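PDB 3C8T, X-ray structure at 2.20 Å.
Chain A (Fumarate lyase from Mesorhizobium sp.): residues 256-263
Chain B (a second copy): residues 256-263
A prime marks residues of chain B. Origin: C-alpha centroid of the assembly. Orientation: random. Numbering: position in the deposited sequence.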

# COMPACT_ATOMS: atom_id res chain seq x y z
N MET A 256 -10.46 -22.75 -15.09
CA MET A 256 -9.48 -23.83 -15.42
C MET A 256 -9.29 -24.89 -14.35
O MET A 256 -8.57 -25.87 -14.54
N THR A 257 -9.95 -24.67 -13.20
CA THR A 257 -10.02 -25.66 -12.14
C THR A 257 -10.43 -27.00 -12.74
O THR A 257 -11.33 -27.06 -13.55
N THR A 258 -9.75 -28.07 -12.35
CA THR A 258 -10.02 -29.41 -12.87
C THR A 258 -11.53 -29.76 -12.97
O THR A 258 -12.03 -30.14 -14.01
N GLU A 259 -12.26 -29.56 -11.87
CA GLU A 259 -13.67 -29.85 -11.81
C GLU A 259 -14.54 -28.92 -12.65
O GLU A 259 -15.70 -29.24 -12.85
N LEU A 260 -14.03 -27.75 -13.07
CA LEU A 260 -14.77 -26.85 -13.95
C LEU A 260 -14.44 -27.10 -15.41
O LEU A 260 -15.32 -27.54 -16.17
N GLY A 261 -13.20 -26.81 -15.80
CA GLY A 261 -12.66 -27.12 -17.12
C GLY A 261 -13.39 -26.43 -18.24
O GLY A 261 -13.47 -26.97 -19.36
N GLU A 262 -13.87 -25.22 -17.98
CA GLU A 262 -14.73 -24.51 -18.91
C GLU A 262 -13.99 -23.73 -20.00
O GLU A 262 -14.58 -23.41 -21.02
N VAL A 263 -12.71 -23.43 -19.75
CA VAL A 263 -11.80 -22.76 -20.70
C VAL A 263 -10.36 -23.23 -20.51
O VAL A 263 -10.03 -23.92 -19.54
N MET B 256 -15.74 -24.60 -1.26
CA MET B 256 -17.23 -24.44 -1.24
C MET B 256 -17.87 -24.20 -2.60
O MET B 256 -19.10 -24.13 -2.72
N THR B 257 -17.02 -24.07 -3.62
CA THR B 257 -17.45 -24.00 -5.01
C THR B 257 -18.43 -25.15 -5.26
O THR B 257 -18.17 -26.28 -4.86
N THR B 258 -19.54 -24.87 -5.92
CA THR B 258 -20.56 -25.88 -6.21
C THR B 258 -20.00 -27.24 -6.71
O THR B 258 -20.29 -28.29 -6.16
N GLU B 259 -19.14 -27.19 -7.72
CA GLU B 259 -18.54 -28.37 -8.29
C GLU B 259 -17.55 -29.08 -7.37
O GLU B 259 -17.18 -30.21 -7.67
N LEU B 260 -17.04 -28.41 -6.32
CA LEU B 260 -16.15 -29.05 -5.35
C LEU B 260 -16.93 -29.61 -4.16
O LEU B 260 -16.98 -30.83 -3.98
N GLY B 261 -17.52 -28.71 -3.36
CA GLY B 261 -18.42 -29.05 -2.27
C GLY B 261 -17.77 -29.89 -1.20
O GLY B 261 -18.44 -30.71 -0.55
N GLU B 262 -16.49 -29.65 -0.96
CA GLU B 262 -15.69 -30.48 -0.07
C GLU B 262 -15.80 -30.12 1.41
O GLU B 262 -15.49 -30.95 2.26
N VAL B 263 -16.24 -28.88 1.69
CA VAL B 263 -16.49 -28.37 3.05
C VAL B 263 -17.62 -27.34 3.05
O VAL B 263 -18.09 -26.90 1.99

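Residues 256-263 of the two copies meet as a small, symmetric van der Waals contact across an exact two-fold axis, with no hydrogen bond passing from one stretch to the other. It illustrates a general feature of two-fold interfaces: a residue close to the axis meets its own counterpart, and every contact farther out occurs twice. Here the residue nearest its mate is Glu259, whose CA lies 6.2 Å from CA of Glu259′. Both CA-to-CB bonds point toward the opposing stretch, bringing CB of Glu259 to 4.2 Å from CB of Glu259′.

The two CB atoms meet, but the carboxylates do not: the side chains diverge beyond CB. Glu259 has chi1 in the m well, while chi2, at 91°, lies between wells, and the bent chain turns its carboxylate away from its symmetry mate and toward the neighbouring leucine, where OE1 of Glu259 lies 3.7 Å from CD1 of Leu260′. This is packing of an oxygen against a methyl group. Leu260, with chi1 m and chi2 p, leaves its backbone sideways, but its end comes nearer the partner; its CD1 also lies 4.3 Å from CG2 of Thr257′. Thr257, an m rotamer pointing toward the other copy, thus contributes a methyl group, while its hydroxyl bonds to a residue adjoining the stretch.

Like charges also approach: OE2 of Glu259 is 4.5 Å from OE2 of Glu262′. Both of these oxygens are hydrogen-bonded elsewhere in the structure, so neither carboxylate lacks a polar partner. Glu262, m at chi1 and t at chi2, otherwise contributes little to the contact.

Within each copy, the Thr257 carbonyl O accepts bonds from N of Leu260 at 2.8 Å and N of Gly261 at 2.9 Å, closing a tight turn. The positive phi of Gly261, 62°, is a conformation that favours glycine.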

# COMPACT_ATOMS: atom_id res chain seq x y z
CB MET A 256 -8.11 -23.25 -15.84
CG MET A 256 -8.11 -22.60 -17.25
SD MET A 256 -6.51 -21.89 -17.78
CE MET A 256 -5.51 -23.35 -17.96
CB THR A 257 -11.03 -25.20 -11.05
OG1 THR A 257 -10.64 -23.93 -10.51
CG2 THR A 257 -11.10 -26.18 -9.87
CB THR A 258 -9.28 -30.45 -12.01
OG1 THR A 258 -7.87 -30.17 -12.07
CG2 THR A 258 -9.58 -31.89 -12.55
CB GLU A 259 -14.15 -29.81 -10.34
CG GLU A 259 -13.50 -30.87 -9.41
CD GLU A 259 -12.22 -30.36 -8.69
OE1 GLU A 259 -11.65 -29.31 -9.12
OE2 GLU A 259 -11.78 -31.00 -7.69
CB LEU A 260 -14.56 -25.36 -13.59
CG LEU A 260 -15.47 -24.81 -12.49
CD1 LEU A 260 -15.19 -25.57 -11.15
CD2 LEU A 260 -15.30 -23.30 -12.30
CB GLU A 262 -15.70 -23.60 -18.17
CG GLU A 262 -16.71 -24.38 -17.39
CD GLU A 262 -17.60 -23.50 -16.54
OE1 GLU A 262 -17.31 -22.27 -16.47
OE2 GLU A 262 -18.57 -24.03 -15.95
CB VAL A 263 -11.82 -21.18 -20.58
CG1 VAL A 263 -13.22 -20.58 -20.82
CG2 VAL A 263 -11.19 -20.71 -19.26
CB MET B 256 -17.67 -23.35 -0.25
CG MET B 256 -17.54 -23.76 1.25
SD MET B 256 -18.04 -22.49 2.46
CE MET B 256 -19.80 -22.39 2.17
CB THR B 257 -16.23 -24.08 -5.96
OG1 THR B 257 -15.32 -23.00 -5.69
CG2 THR B 257 -16.64 -23.96 -7.44
CB THR B 258 -21.57 -25.30 -7.23
OG1 THR B 258 -22.16 -24.13 -6.67
CG2 THR B 258 -22.66 -26.37 -7.56
CB GLU B 259 -17.84 -28.02 -9.62
CG GLU B 259 -18.78 -27.49 -10.73
CD GLU B 259 -18.93 -25.94 -10.74
OE1 GLU B 259 -18.55 -25.28 -9.72
OE2 GLU B 259 -19.41 -25.38 -11.77
CB LEU B 260 -15.02 -28.11 -4.87
CG LEU B 260 -13.78 -28.07 -5.77
CD1 LEU B 260 -14.17 -27.50 -7.17
CD2 LEU B 260 -12.66 -27.23 -5.14
CB GLU B 262 -14.24 -30.51 -0.51
CG GLU B 262 -14.06 -31.23 -1.81
CD GLU B 262 -12.64 -31.15 -2.32
OE1 GLU B 262 -11.83 -30.40 -1.71
OE2 GLU B 262 -12.34 -31.83 -3.33
CB VAL B 263 -15.22 -27.68 3.71
CG1 VAL B 263 -14.02 -28.65 3.83
CG2 VAL B 263 -14.85 -26.37 3.01